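Local atomic coordinates of F5/8 type C domain protein (Bacteroides ovatus, PDB entry 4ZRX), a protein that probably hydrolyses alpha-L-fucosidic bonds in fucose-containing glycans and carries an F5/8 type C domain that may bind carbohydrate. Residues G373-Y378 with R440-E445; K366-T371 with A450-V455; A403-A408 with V417-T422. All blocks are in the same frame, centred on the assembly; numbering follows the deposited sequence.

How the interactions relate
The three contacts are taken from one beta sandwich and show how its two four-stranded antiparallel sheets are built and joined. Interactions 1 and 3 are neighbours in one sheet, their centres about 9 Å apart, and share polar chemistry on one face: D444 OD2 lies 2.7 Å from T405 OG1, and R440 NH2 meets E407 OE1 at 2.9 Å. Interaction 2 belongs to the facing sheet. Its W368 packs against interaction 1, with CH2 3.3 Å from V441 O, and the two centres are again about 9 Å apart. Interactions 2 and 3 do not touch; their centres lie about 14 Å apart. In sequence the pairings are nested, 3 inside 1 inside 2.

Interaction 1: G373-Y378 with R440-E445; sequences GGEAVY and RVRIDE
E375 brings one carboxylate oxygen, OE2, to the edge of the R442 guanidinium and over one face of the R440 guanidinium. At R442 the grip is side-on: NH2 reaches E375 OE2 at 2.7 Å and R442 NE reaches the same oxygen at 2.8 Å, with OE2 in the guanidinium plane. The carboxylate is turned by 56° against that plane, and OE2 receives NE on its anti lone pair. R440 is met quite differently. Its guanidinium lies nearly parallel to the carboxylate, and OE2 sits 4.0 Å above its plane toward the rim, where opposite charges face each other but no N-H points at the oxygen. E407 is the salt-bridge partner of R440 and a second one for R442 NH2, and W414 makes a cation-pi contact with R440.

E375 CG stands anti to the carbonyl carbon (chi1 -76°), 3.9 Å from R442 CG, and the chain runs on extended beside R442. The aliphatic part of R440 is also used, its CD lying 3.9 Å from V377 CG2. On the other face of the sheet V441 CG2 approaches Y378 CE1 obliquely.

The backbones beneath run antiparallel. A376 and V441 form a hydrogen-bonded pair, V441 N to A376 O being 2.9 Å, between the non-hydrogen-bonded pairs E375 with R442 and V377 with R440. Nearby, G373 and G374 both face I443: G373 N bonds to I443 O at 2.6 Å, and I443 N bonds to G374 O. G373 has a positive phi of 93°, a conformation in which a CB would press on the preceding carbonyl oxygen. A charged cross-strand pair on the outer face accompanies a G1 beta bulge at the edge of an antiparallel sandwich sheet.

Interaction 2: K366-T371 with A450-V455; sequences KYWSTT and AYVSQV
W368 and T370 pair antiparallel with V452 and A450, the two strand segments running at 159° with their axes 4.8 Å apart, and each of the two hydrogen-bonded pairs closes a ring of two N-H to O bonds, such as V452 N to W368 O at 2.8 Å. The indole of W368 lies beside V452 and points the same way, its CE3 3.7 Å from V452 CB, while T370 CG2 rests over one face of the ring, toward the rim.

Aromatics meet on the other side. Y367 CG is anti to the backbone N (chi1 -167°). The hydroxyl end of the ring comes over to Y451, Y367 OH lying 3.4 Å from Y451 CB. The two tyrosine rings are inclined by only 27° but are slid apart, with centroids separated by 5.9 Å, and they barely overlap. S369 OG lies at the edge of the Y451 ring, in its plane, 3.4 Å from CD1. D394 and K397 bond to the Y367 hydroxyl, and K397 also makes a cation-pi contact with Y451.

Strand 368-370 is outermost in its sheet, next to strand 450-458, and W368 points across the sandwich onto A376, Y378, V441 and I443 of strands 374-381 and 438-446.

Interaction 3: A403-A408 with V417-T422; sequences AFTVEA and VGKGTT
V406 O accepts two backbone N-H groups, from V417 N at 2.9 Å and from G418 N at 3.2 Å, both arriving from the same face of its carbonyl plane. V417 and G418 therefore stand together opposite one residue, a classic beta bulge in the hairpin of strands 401-410 and 413-420. V406 N returns a bond to G418 O. V417 CG2, between the backbone N and the carbonyl carbon (chi1 of CG1 -66°), lies 3.7 Å from V406 CG1, while V417 CG1 turns to A408 CB.

Farther along, F404 and G420 form a hydrogen-bonded pair in which F404 N lies well above the plane of the G420 carbonyl, and the phenyl ring folds back over the pair. With chi1 at 66° CG takes the crowded position, and the ring lies across the glycine: G420 CA is 3.9 Å from the ring centroid in a CH-pi contact, and G420 N is above the ring centre. The carbonyl oxygens of T421 and T422 approach the ring edge, T421 O lying 3.4 Å from F404 CD1. G420 lacks a CB, which would otherwise collide with F404 CZ.

On the opposite face the K419 chain lies beside T405, bending late so that NZ donates to T405 OG1 at 2.9 Å. That hydroxyl has a second partner in D444 on the adjoining strand, and E407 lies on the same face.

The lysine N-H probably leaves the threonine hydroxyl proton to the D444 carboxylate, giving a run of polar contacts over three strands, whereas the side chains on the face of F404 and V406 meet mainly by apolar and CH-pi contact.

Interaction 1: G373-Y378 with R440-E445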
ATOM      1  N   GLY A 373      -2.030  26.042 -20.481  1.00 25.78           N
ATOM      2  CA  GLY A 373      -3.301  26.625 -20.897  1.00 25.67           C
ATOM      3  C   GLY A 373      -4.044  25.824 -21.969  1.00 25.02           C
ATOM      4  O   GLY A 373      -5.204  26.117 -22.330  1.00 25.78           O
ATOM      5  N   GLY A 374      -3.394  24.818 -22.548  1.00 23.70           N
ATOM      6  CA  GLY A 374      -4.026  24.072 -23.603  1.00 23.73           C
ATOM      7  C   GLY A 374      -5.112  23.159 -23.137  1.00 23.79           C
ATOM      8  O   GLY A 374      -5.097  22.733 -21.982  1.00 22.16           O
ATOM      9  N   GLU A 375      -6.060  22.886 -24.034  1.00 23.58           N
ATOM     10  CA  GLU A 375      -7.258  22.102 -23.722  1.00 24.57           C
ATOM     11  C   GLU A 375      -7.456  21.087 -24.829  1.00 24.69           C
ATOM     12  O   GLU A 375      -7.172  21.409 -26.012  1.00 25.87           O
ATOM     13  CB  GLU A 375      -8.518  22.963 -23.723  1.00 27.72           C
ATOM     14  CG  GLU A 375      -8.713  23.813 -22.597  1.00 30.54           C
ATOM     15  CD  GLU A 375      -9.872  24.791 -22.777  1.00 31.88           C
ATOM     16  OE1 GLU A 375     -10.353  24.997 -23.889  1.00 33.88           O
ATOM     17  OE2 GLU A 375     -10.298  25.330 -21.759  1.00 36.69           O
ATOM     18  N   ALA A 376      -8.036  19.946 -24.489  1.00 22.33           N
ATOM     19  CA  ALA A 376      -8.427  18.924 -25.426  1.00 22.81           C
ATOM     20  C   ALA A 376      -9.765  18.396 -24.972  1.00 22.16           C
ATOM     21  O   ALA A 376      -9.997  18.215 -23.789  1.00 21.65           O
ATOM     22  CB  ALA A 376      -7.395  17.839 -25.496  1.00 23.42           C
ATOM     23  N   VAL A 377     -10.671  18.166 -25.932  1.00 22.06           N
ATOM     24  CA  VAL A 377     -11.976  17.614 -25.664  1.00 22.38           C
ATOM     25  C   VAL A 377     -12.040  16.182 -26.190  1.00 22.53           C
ATOM     26  O   VAL A 377     -11.551  15.887 -27.311  1.00 22.92           O
ATOM     27  CB  VAL A 377     -13.075  18.546 -26.314  1.00 24.16           C
ATOM     28  CG1 VAL A 377     -14.450  17.930 -26.283  1.00 25.13           C
ATOM     29  CG2 VAL A 377     -13.115  19.935 -25.669  1.00 25.36           C
ATOM     30  N   TYR A 378     -12.689  15.307 -25.443  1.00 21.13           N
ATOM     31  CA  TYR A 378     -12.909  13.929 -25.771  1.00 21.57           C
ATOM     32  C   TYR A 378     -14.392  13.610 -25.718  1.00 22.09           C
ATOM     33  O   TYR A 378     -15.074  13.871 -24.739  1.00 22.97           O
ATOM     34  CB  TYR A 378     -12.161  13.009 -24.804  1.00 21.56           C
ATOM     35  CG  TYR A 378     -10.662  13.236 -24.793  1.00 21.17           C
ATOM     36  CD1 TYR A 378     -10.085  14.216 -24.018  1.00 20.48           C
ATOM     37  CD2 TYR A 378      -9.821  12.427 -25.518  1.00 21.26           C
ATOM     38  CE1 TYR A 378      -8.753  14.425 -24.041  1.00 21.51           C
ATOM     39  CE2 TYR A 378      -8.469  12.632 -25.536  1.00 21.43           C
ATOM     40  CZ  TYR A 378      -7.911  13.597 -24.809  1.00 21.72           C
ATOM     41  OH  TYR A 378      -6.531  13.830 -24.831  1.00 22.42           O
ATOM     42  N   ARG A 440     -13.291  17.328 -20.954  1.00 20.66           N
ATOM     43  CA  ARG A 440     -12.277  18.290 -21.375  1.00 20.25           C
ATOM     44  C   ARG A 440     -11.144  18.256 -20.377  1.00 20.96           C
ATOM     45  O   ARG A 440     -11.412  18.268 -19.174  1.00 21.40           O
ATOM     46  CB  ARG A 440     -12.870  19.695 -21.420  1.00 21.38           C
ATOM     47  CG  ARG A 440     -11.899  20.749 -21.844  1.00 22.51           C
ATOM     48  CD  ARG A 440     -12.588  21.951 -22.431  1.00 23.77           C
ATOM     49  NE  ARG A 440     -13.309  22.699 -21.425  1.00 24.32           N
ATOM     50  CZ  ARG A 440     -14.157  23.698 -21.645  1.00 24.39           C
ATOM     51  NH1 ARG A 440     -14.420  24.119 -22.873  1.00 25.83           N
ATOM     52  NH2 ARG A 440     -14.730  24.283 -20.621  1.00 25.86           N
ATOM     53  N   VAL A 441      -9.896  18.244 -20.869  1.00 20.01           N
ATOM     54  CA  VAL A 441      -8.724  18.278 -20.023  1.00 19.00           C
ATOM     55  C   VAL A 441      -7.960  19.521 -20.401  1.00 18.71           C
ATOM     56  O   VAL A 441      -7.818  19.863 -21.576  1.00 18.84           O
ATOM     57  CB  VAL A 441      -7.820  17.050 -20.267  1.00 18.45           C
ATOM     58  CG1 VAL A 441      -6.563  17.104 -19.378  1.00 18.99           C
ATOM     59  CG2 VAL A 441      -8.624  15.781 -20.037  1.00 18.67           C
ATOM     60  N   ARG A 442      -7.562  20.248 -19.376  1.00 17.94           N
ATOM     61  CA  ARG A 442      -6.769  21.448 -19.519  1.00 19.14           C
ATOM     62  C   ARG A 442      -5.435  21.280 -18.812  1.00 19.12           C
ATOM     63  O   ARG A 442      -5.421  20.975 -17.622  1.00 18.32           O
ATOM     64  CB  ARG A 442      -7.522  22.642 -18.914  1.00 21.10           C
ATOM     65  CG  ARG A 442      -6.844  23.966 -19.217  1.00 23.08           C
ATOM     66  CD  ARG A 442      -7.669  25.159 -18.671  1.00 25.49           C
ATOM     67  NE  ARG A 442      -9.020  25.096 -19.244  1.00 28.18           N
ATOM     68  CZ  ARG A 442     -10.149  24.725 -18.616  1.00 27.59           C
ATOM     69  NH1 ARG A 442     -10.214  24.446 -17.327  1.00 27.54           N
ATOM     70  NH2 ARG A 442     -11.243  24.619 -19.358  1.00 30.20           N
ATOM     71  N   ILE A 443      -4.343  21.436 -19.517  1.00 19.37           N
ATOM     72  CA  ILE A 443      -3.021  21.438 -18.881  1.00 20.22           C
ATOM     73  C   ILE A 443      -2.743  22.856 -18.479  1.00 20.52           C
ATOM     74  O   ILE A 443      -2.455  23.735 -19.309  1.00 21.77           O
ATOM     75  CB  ILE A 443      -1.904  20.881 -19.779  1.00 20.95           C
ATOM     76  CG1 ILE A 443      -2.205  19.427 -20.243  1.00 19.98           C
ATOM     77  CG2 ILE A 443      -0.582  21.023 -19.036  1.00 21.89           C
ATOM     78  CD1 ILE A 443      -2.605  18.438 -19.152  1.00 19.64           C
ATOM     79  N   ASP A 444      -2.894  23.109 -17.200  1.00 20.95           N
ATOM     80  CA  ASP A 444      -2.688  24.455 -16.631  1.00 22.42           C
ATOM     81  C   ASP A 444      -1.228  24.849 -16.572  1.00 23.22           C
ATOM     82  O   ASP A 444      -0.862  26.027 -16.839  1.00 24.23           O
ATOM     83  CB  ASP A 444      -3.373  24.581 -15.277  1.00 23.21           C
ATOM     84  CG  ASP A 444      -4.874  24.293 -15.358  1.00 24.16           C
ATOM     85  OD1 ASP A 444      -5.594  25.011 -16.090  1.00 26.10           O
ATOM     86  OD2 ASP A 444      -5.312  23.370 -14.641  1.00 24.02           O
ATOM     87  N   GLU A 445      -0.369  23.905 -16.228  1.00 21.98           N
ATOM     88  CA  GLU A 445       1.061  24.175 -16.125  1.00 22.77           C
ATOM     89  C   GLU A 445       1.827  22.954 -16.569  1.00 20.99           C
ATOM     90  O   GLU A 445       1.471  21.868 -16.181  1.00 19.48           O
ATOM     91  CB  GLU A 445       1.465  24.474 -14.679  1.00 25.60           C
ATOM     92  CG  GLU A 445       0.925  25.780 -14.072  1.00 28.35           C
ATOM     93  CD  GLU A 445       1.306  25.876 -12.596  1.00 34.75           C
ATOM     94  OE1 GLU A 445       2.450  25.454 -12.221  1.00 36.36           O
ATOM     95  OE2 GLU A 445       0.442  26.299 -11.795  1.00 38.70           O
TER

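Interaction 2: K366-T371 with A450-V455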
ATOM      1  N   LYS A 366      -5.726   9.743 -28.849  1.00 21.38           N
ATOM      2  CA  LYS A 366      -5.283  10.792 -29.678  1.00 24.10           C
ATOM      3  C   LYS A 366      -4.169  11.463 -28.944  1.00 24.86           C
ATOM      4  O   LYS A 366      -4.450  12.165 -27.934  1.00 26.30           O
ATOM      5  CB  LYS A 366      -6.426  11.783 -29.954  1.00 25.31           C
ATOM      6  CG  LYS A 366      -6.061  12.932 -30.853  1.00 28.63           C
ATOM      7  CD  LYS A 366      -7.303  13.756 -31.248  1.00 30.35           C
ATOM      8  CE  LYS A 366      -6.953  14.868 -32.251  1.00 32.87           C
ATOM      9  NZ  LYS A 366      -8.182  15.565 -32.796  1.00 35.69           N
ATOM     10  N   TYR A 367      -2.945  11.329 -29.449  1.00 23.05           N
ATOM     11  CA  TYR A 367      -1.785  11.875 -28.782  1.00 23.43           C
ATOM     12  C   TYR A 367      -1.904  13.404 -28.811  1.00 24.67           C
ATOM     13  O   TYR A 367      -2.204  14.013 -29.867  1.00 26.90           O
ATOM     14  CB  TYR A 367      -0.536  11.373 -29.479  1.00 24.12           C
ATOM     15  CG  TYR A 367       0.804  11.554 -28.803  1.00 25.01           C
ATOM     16  CD1 TYR A 367       1.546  12.743 -28.958  1.00 26.51           C
ATOM     17  CD2 TYR A 367       1.390  10.519 -28.093  1.00 24.81           C
ATOM     18  CE1 TYR A 367       2.846  12.873 -28.410  1.00 26.58           C
ATOM     19  CE2 TYR A 367       2.668  10.646 -27.536  1.00 25.24           C
ATOM     20  CZ  TYR A 367       3.376  11.820 -27.689  1.00 25.38           C
ATOM     21  OH  TYR A 367       4.626  11.931 -27.207  1.00 26.16           O
ATOM     22  N   TRP A 368      -1.673  14.027 -27.674  1.00 22.37           N
ATOM     23  CA  TRP A 368      -1.946  15.446 -27.493  1.00 22.81           C
ATOM     24  C   TRP A 368      -0.706  16.164 -27.015  1.00 22.94           C
ATOM     25  O   TRP A 368      -0.189  15.838 -25.938  1.00 21.51           O
ATOM     26  CB  TRP A 368      -3.115  15.604 -26.528  1.00 22.42           C
ATOM     27  CG  TRP A 368      -3.407  17.008 -26.199  1.00 23.95           C
ATOM     28  CD1 TRP A 368      -3.284  18.119 -27.026  1.00 25.86           C
ATOM     29  CD2 TRP A 368      -3.921  17.471 -24.984  1.00 24.34           C
ATOM     30  NE1 TRP A 368      -3.683  19.234 -26.352  1.00 26.28           N
ATOM     31  CE2 TRP A 368      -4.082  18.867 -25.100  1.00 25.45           C
ATOM     32  CE3 TRP A 368      -4.301  16.840 -23.799  1.00 24.07           C
ATOM     33  CZ2 TRP A 368      -4.550  19.651 -24.043  1.00 25.80           C
ATOM     34  CZ3 TRP A 368      -4.774  17.620 -22.750  1.00 25.32           C
ATOM     35  CH2 TRP A 368      -4.918  19.007 -22.908  1.00 25.02           C
ATOM     36  N   SER A 369      -0.191  17.073 -27.849  1.00 22.31           N
ATOM     37  CA  SER A 369       0.954  17.866 -27.496  1.00 23.38           C
ATOM     38  C   SER A 369       0.482  19.275 -27.128  1.00 22.86           C
ATOM     39  O   SER A 369      -0.171  19.933 -27.957  1.00 23.86           O
ATOM     40  CB  SER A 369       1.900  17.959 -28.665  1.00 24.60           C
ATOM     41  OG  SER A 369       2.274  16.685 -29.113  1.00 26.36           O
ATOM     42  N   THR A 370       0.850  19.777 -25.965  1.00 21.70           N
ATOM     43  CA  THR A 370       0.348  21.073 -25.528  1.00 22.76           C
ATOM     44  C   THR A 370       1.266  21.796 -24.608  1.00 23.17           C
ATOM     45  O   THR A 370       2.012  21.204 -23.874  1.00 22.90           O
ATOM     46  CB  THR A 370      -1.077  20.931 -24.839  1.00 24.06           C
ATOM     47  OG1 THR A 370      -1.681  22.221 -24.665  1.00 25.52           O
ATOM     48  CG2 THR A 370      -0.998  20.247 -23.535  1.00 24.08           C
ATOM     49  N   THR A 371       1.136  23.114 -24.571  1.00 23.47           N
ATOM     50  CA  THR A 371       1.789  23.905 -23.552  1.00 24.09           C
ATOM     51  C   THR A 371       0.752  24.403 -22.580  1.00 23.80           C
ATOM     52  O   THR A 371      -0.426  24.039 -22.671  1.00 23.28           O
ATOM     53  CB  THR A 371       2.516  25.118 -24.179  1.00 25.90           C
ATOM     54  OG1 THR A 371       1.564  25.918 -24.893  1.00 26.88           O
ATOM     55  CG2 THR A 371       3.564  24.624 -25.146  1.00 27.53           C
ATOM     56  N   ALA A 450       3.912  19.394 -22.940  1.00 22.19           N
ATOM     57  CA  ALA A 450       3.397  18.148 -22.397  1.00 21.50           C
ATOM     58  C   ALA A 450       2.884  17.248 -23.497  1.00 20.79           C
ATOM     59  O   ALA A 450       2.340  17.754 -24.475  1.00 21.26           O
ATOM     60  CB  ALA A 450       2.249  18.422 -21.447  1.00 21.20           C
ATOM     61  N   TYR A 451       3.060  15.961 -23.324  1.00 20.11           N
ATOM     62  CA  TYR A 451       2.589  14.926 -24.256  1.00 20.05           C
ATOM     63  C   TYR A 451       1.626  13.979 -23.520  1.00 19.62           C
ATOM     64  O   TYR A 451       2.063  13.159 -22.718  1.00 19.49           O
ATOM     65  CB  TYR A 451       3.774  14.150 -24.806  1.00 21.15           C
ATOM     66  CG  TYR A 451       4.740  15.033 -25.521  1.00 22.82           C
ATOM     67  CD1 TYR A 451       4.341  15.802 -26.603  1.00 24.86           C
ATOM     68  CD2 TYR A 451       6.055  15.123 -25.126  1.00 24.29           C
ATOM     69  CE1 TYR A 451       5.264  16.635 -27.252  1.00 26.38           C
ATOM     70  CE2 TYR A 451       6.953  15.951 -25.756  1.00 25.65           C
ATOM     71  CZ  TYR A 451       6.554  16.696 -26.805  1.00 26.93           C
ATOM     72  OH  TYR A 451       7.469  17.537 -27.421  1.00 29.80           O
ATOM     73  N   VAL A 452       0.337  14.176 -23.700  1.00 18.48           N
ATOM     74  CA  VAL A 452      -0.679  13.343 -23.098  1.00 18.49           C
ATOM     75  C   VAL A 452      -1.032  12.250 -24.068  1.00 18.88           C
ATOM     76  O   VAL A 452      -1.505  12.524 -25.176  1.00 19.85           O
ATOM     77  CB  VAL A 452      -1.928  14.156 -22.738  1.00 19.25           C
ATOM     78  CG1 VAL A 452      -3.031  13.272 -22.258  1.00 19.75           C
ATOM     79  CG2 VAL A 452      -1.588  15.192 -21.684  1.00 20.42           C
ATOM     80  N   SER A 453      -0.803  11.012 -23.661  1.00 19.05           N
ATOM     81  CA  SER A 453      -0.979   9.858 -24.535  1.00 19.56           C
ATOM     82  C   SER A 453      -2.282   9.123 -24.376  1.00 19.64           C
ATOM     83  O   SER A 453      -2.727   8.390 -25.291  1.00 19.53           O
ATOM     84  CB  SER A 453       0.182   8.877 -24.377  1.00 19.79           C
ATOM     85  OG  SER A 453       0.349   8.555 -23.018  1.00 20.33           O
ATOM     86  N   GLN A 454      -2.910   9.266 -23.245  1.00 18.39           N
ATOM     87  CA  GLN A 454      -4.250   8.680 -23.080  1.00 19.25           C
ATOM     88  C   GLN A 454      -5.082   9.415 -22.058  1.00 18.40           C
ATOM     89  O   GLN A 454      -4.603   9.798 -20.987  1.00 16.11           O
ATOM     90  CB  GLN A 454      -4.194   7.211 -22.691  1.00 20.14           C
ATOM     91  CG  GLN A 454      -5.614   6.576 -22.678  1.00 20.93           C
ATOM     92  CD  GLN A 454      -5.692   5.054 -22.524  1.00 23.26           C
ATOM     93  OE1 GLN A 454      -6.660   4.472 -22.956  1.00 22.51           O
ATOM     94  NE2 GLN A 454      -4.724   4.434 -21.875  1.00 22.93           N
ATOM     95  N   VAL A 455      -6.371   9.513 -22.381  1.00 17.62           N
ATOM     96  CA  VAL A 455      -7.392   9.849 -21.434  1.00 17.34           C
ATOM     97  C   VAL A 455      -8.470   8.807 -21.531  1.00 17.54           C
ATOM     98  O   VAL A 455      -8.930   8.459 -22.649  1.00 17.23           O
ATOM     99  CB  VAL A 455      -7.989  11.249 -21.797  1.00 18.13           C
ATOM    100  CG1 VAL A 455      -9.160  11.631 -20.885  1.00 19.05           C
ATOM    101  CG2 VAL A 455      -6.899  12.312 -21.664  1.00 18.95           C
TER

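Interaction 3: A403-A408 with V417-T422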
ATOM      1  N   ALA A 403       0.261  20.916 -13.485  1.00 15.99           N
ATOM      2  CA  ALA A 403      -1.107  21.156 -12.990  1.00 16.13           C
ATOM      3  C   ALA A 403      -2.105  20.975 -14.102  1.00 16.45           C
ATOM      4  O   ALA A 403      -1.831  21.333 -15.259  1.00 17.20           O
ATOM      5  CB  ALA A 403      -1.222  22.576 -12.438  1.00 17.62           C
ATOM      6  N   PHE A 404      -3.258  20.394 -13.776  1.00 16.33           N
ATOM      7  CA  PHE A 404      -4.250  20.149 -14.803  1.00 16.85           C
ATOM      8  C   PHE A 404      -5.636  20.154 -14.147  1.00 16.22           C
ATOM      9  O   PHE A 404      -5.786  19.978 -12.947  1.00 15.80           O
ATOM     10  CB  PHE A 404      -4.039  18.824 -15.566  1.00 16.57           C
ATOM     11  CG  PHE A 404      -4.227  17.619 -14.746  1.00 16.73           C
ATOM     12  CD1 PHE A 404      -3.173  17.086 -13.971  1.00 16.78           C
ATOM     13  CD2 PHE A 404      -5.425  16.948 -14.761  1.00 17.75           C
ATOM     14  CE1 PHE A 404      -3.386  15.966 -13.208  1.00 16.73           C
ATOM     15  CE2 PHE A 404      -5.636  15.812 -14.022  1.00 17.99           C
ATOM     16  CZ  PHE A 404      -4.578  15.320 -13.198  1.00 17.59           C
ATOM     17  N   THR A 405      -6.637  20.339 -15.001  1.00 16.34           N
ATOM     18  CA  THR A 405      -8.030  20.355 -14.652  1.00 16.78           C
ATOM     19  C   THR A 405      -8.808  19.472 -15.613  1.00 16.70           C
ATOM     20  O   THR A 405      -8.478  19.432 -16.786  1.00 16.85           O
ATOM     21  CB  THR A 405      -8.565  21.810 -14.754  1.00 18.13           C
ATOM     22  OG1 THR A 405      -7.770  22.619 -13.870  1.00 18.57           O
ATOM     23  CG2 THR A 405     -10.050  21.883 -14.305  1.00 19.02           C
ATOM     24  N   VAL A 406      -9.841  18.786 -15.109  1.00 17.03           N
ATOM     25  CA  VAL A 406     -10.731  17.970 -15.893  1.00 17.33           C
ATOM     26  C   VAL A 406     -12.177  18.412 -15.658  1.00 17.72           C
ATOM     27  O   VAL A 406     -12.602  18.642 -14.541  1.00 16.94           O
ATOM     28  CB  VAL A 406     -10.651  16.480 -15.541  1.00 17.29           C
ATOM     29  CG1 VAL A 406     -11.414  15.697 -16.462  1.00 18.70           C
ATOM     30  CG2 VAL A 406      -9.170  16.014 -15.531  1.00 17.37           C
ATOM     31  N   GLU A 407     -12.889  18.590 -16.798  1.00 17.47           N
ATOM     32  CA  GLU A 407     -14.278  18.986 -16.817  1.00 18.23           C
ATOM     33  C   GLU A 407     -15.084  18.002 -17.643  1.00 18.24           C
ATOM     34  O   GLU A 407     -14.556  17.349 -18.518  1.00 17.43           O
ATOM     35  CB  GLU A 407     -14.406  20.396 -17.401  1.00 19.72           C
ATOM     36  CG  GLU A 407     -13.686  21.404 -16.555  1.00 20.71           C
ATOM     37  CD  GLU A 407     -13.405  22.699 -17.277  1.00 23.23           C
ATOM     38  OE1 GLU A 407     -13.473  22.780 -18.537  1.00 24.90           O
ATOM     39  OE2 GLU A 407     -13.093  23.655 -16.575  1.00 24.52           O
ATOM     40  N   ALA A 408     -16.352  17.842 -17.257  1.00 17.84           N
ATOM     41  CA  ALA A 408     -17.302  16.956 -17.931  1.00 18.13           C
ATOM     42  C   ALA A 408     -18.477  17.765 -18.398  1.00 18.51           C
ATOM     43  O   ALA A 408     -18.995  18.652 -17.668  1.00 19.44           O
ATOM     44  CB  ALA A 408     -17.733  15.871 -17.008  1.00 18.69           C
ATOM     45  N   VAL A 417     -14.702  18.322 -12.620  1.00 20.26           N
ATOM     46  CA  VAL A 417     -14.722  17.023 -11.945  1.00 21.04           C
ATOM     47  C   VAL A 417     -13.411  16.719 -11.274  1.00 21.50           C
ATOM     48  O   VAL A 417     -13.400  15.792 -10.418  1.00 25.61           O
ATOM     49  CB  VAL A 417     -15.147  15.877 -12.866  1.00 20.86           C
ATOM     50  CG1 VAL A 417     -16.615  16.073 -13.273  1.00 23.11           C
ATOM     51  CG2 VAL A 417     -14.237  15.696 -14.120  1.00 21.75           C
ATOM     52  N   GLY A 418     -12.304  17.379 -11.636  1.00 20.52           N
ATOM     53  CA  GLY A 418     -11.082  17.174 -10.854  1.00 20.66           C
ATOM     54  C   GLY A 418      -9.977  18.079 -11.219  1.00 19.30           C
ATOM     55  O   GLY A 418     -10.008  18.704 -12.245  1.00 17.81           O
ATOM     56  N   LYS A 419      -8.991  18.133 -10.322  1.00 19.07           N
ATOM     57  CA  LYS A 419      -7.809  18.883 -10.539  1.00 20.10           C
ATOM     58  C   LYS A 419      -6.670  18.047 -10.009  1.00 18.62           C
ATOM     59  O   LYS A 419      -6.846  17.397  -8.983  1.00 20.04           O
ATOM     60  CB  LYS A 419      -7.834  20.168  -9.757  1.00 23.01           C
ATOM     61  CG  LYS A 419      -8.564  21.325 -10.454  1.00 27.41           C
ATOM     62  CD  LYS A 419      -8.425  22.624  -9.599  1.00 30.24           C
ATOM     63  CE  LYS A 419      -7.438  23.541 -10.142  1.00 31.80           C
ATOM     64  NZ  LYS A 419      -7.884  24.171 -11.426  1.00 31.89           N
ATOM     65  N   GLY A 420      -5.517  18.158 -10.645  1.00 17.75           N
ATOM     66  CA  GLY A 420      -4.334  17.434 -10.220  1.00 16.97           C
ATOM     67  C   GLY A 420      -3.096  18.248 -10.545  1.00 16.23           C
ATOM     68  O   GLY A 420      -3.175  19.378 -10.995  1.00 16.90           O
ATOM     69  N   THR A 421      -1.966  17.649 -10.195  1.00 15.40           N
ATOM     70  CA  THR A 421      -0.671  18.253 -10.355  1.00 15.25           C
ATOM     71  C   THR A 421       0.084  17.459 -11.428  1.00 15.04           C
ATOM     72  O   THR A 421      -0.094  17.729 -12.611  1.00 14.98           O
ATOM     73  CB  THR A 421       0.021  18.349  -9.016  1.00 15.92           C
ATOM     74  OG1 THR A 421      -0.053  17.111  -8.329  1.00 15.80           O
ATOM     75  CG2 THR A 421      -0.613  19.439  -8.185  1.00 17.32           C
ATOM     76  N   THR A 422       0.873  16.487 -11.020  1.00 14.79           N
ATOM     77  CA  THR A 422       1.540  15.572 -11.915  1.00 15.02           C
ATOM     78  C   THR A 422       0.562  14.593 -12.548  1.00 14.63           C
ATOM     79  O   THR A 422      -0.515  14.343 -12.027  1.00 14.80           O
ATOM     80  CB  THR A 422       2.630  14.779 -11.163  1.00 14.77           C
ATOM     81  OG1 THR A 422       2.044  14.189 -10.012  1.00 14.15           O
ATOM     82  CG2 THR A 422       3.759  15.675 -10.794  1.00 15.82           C
TER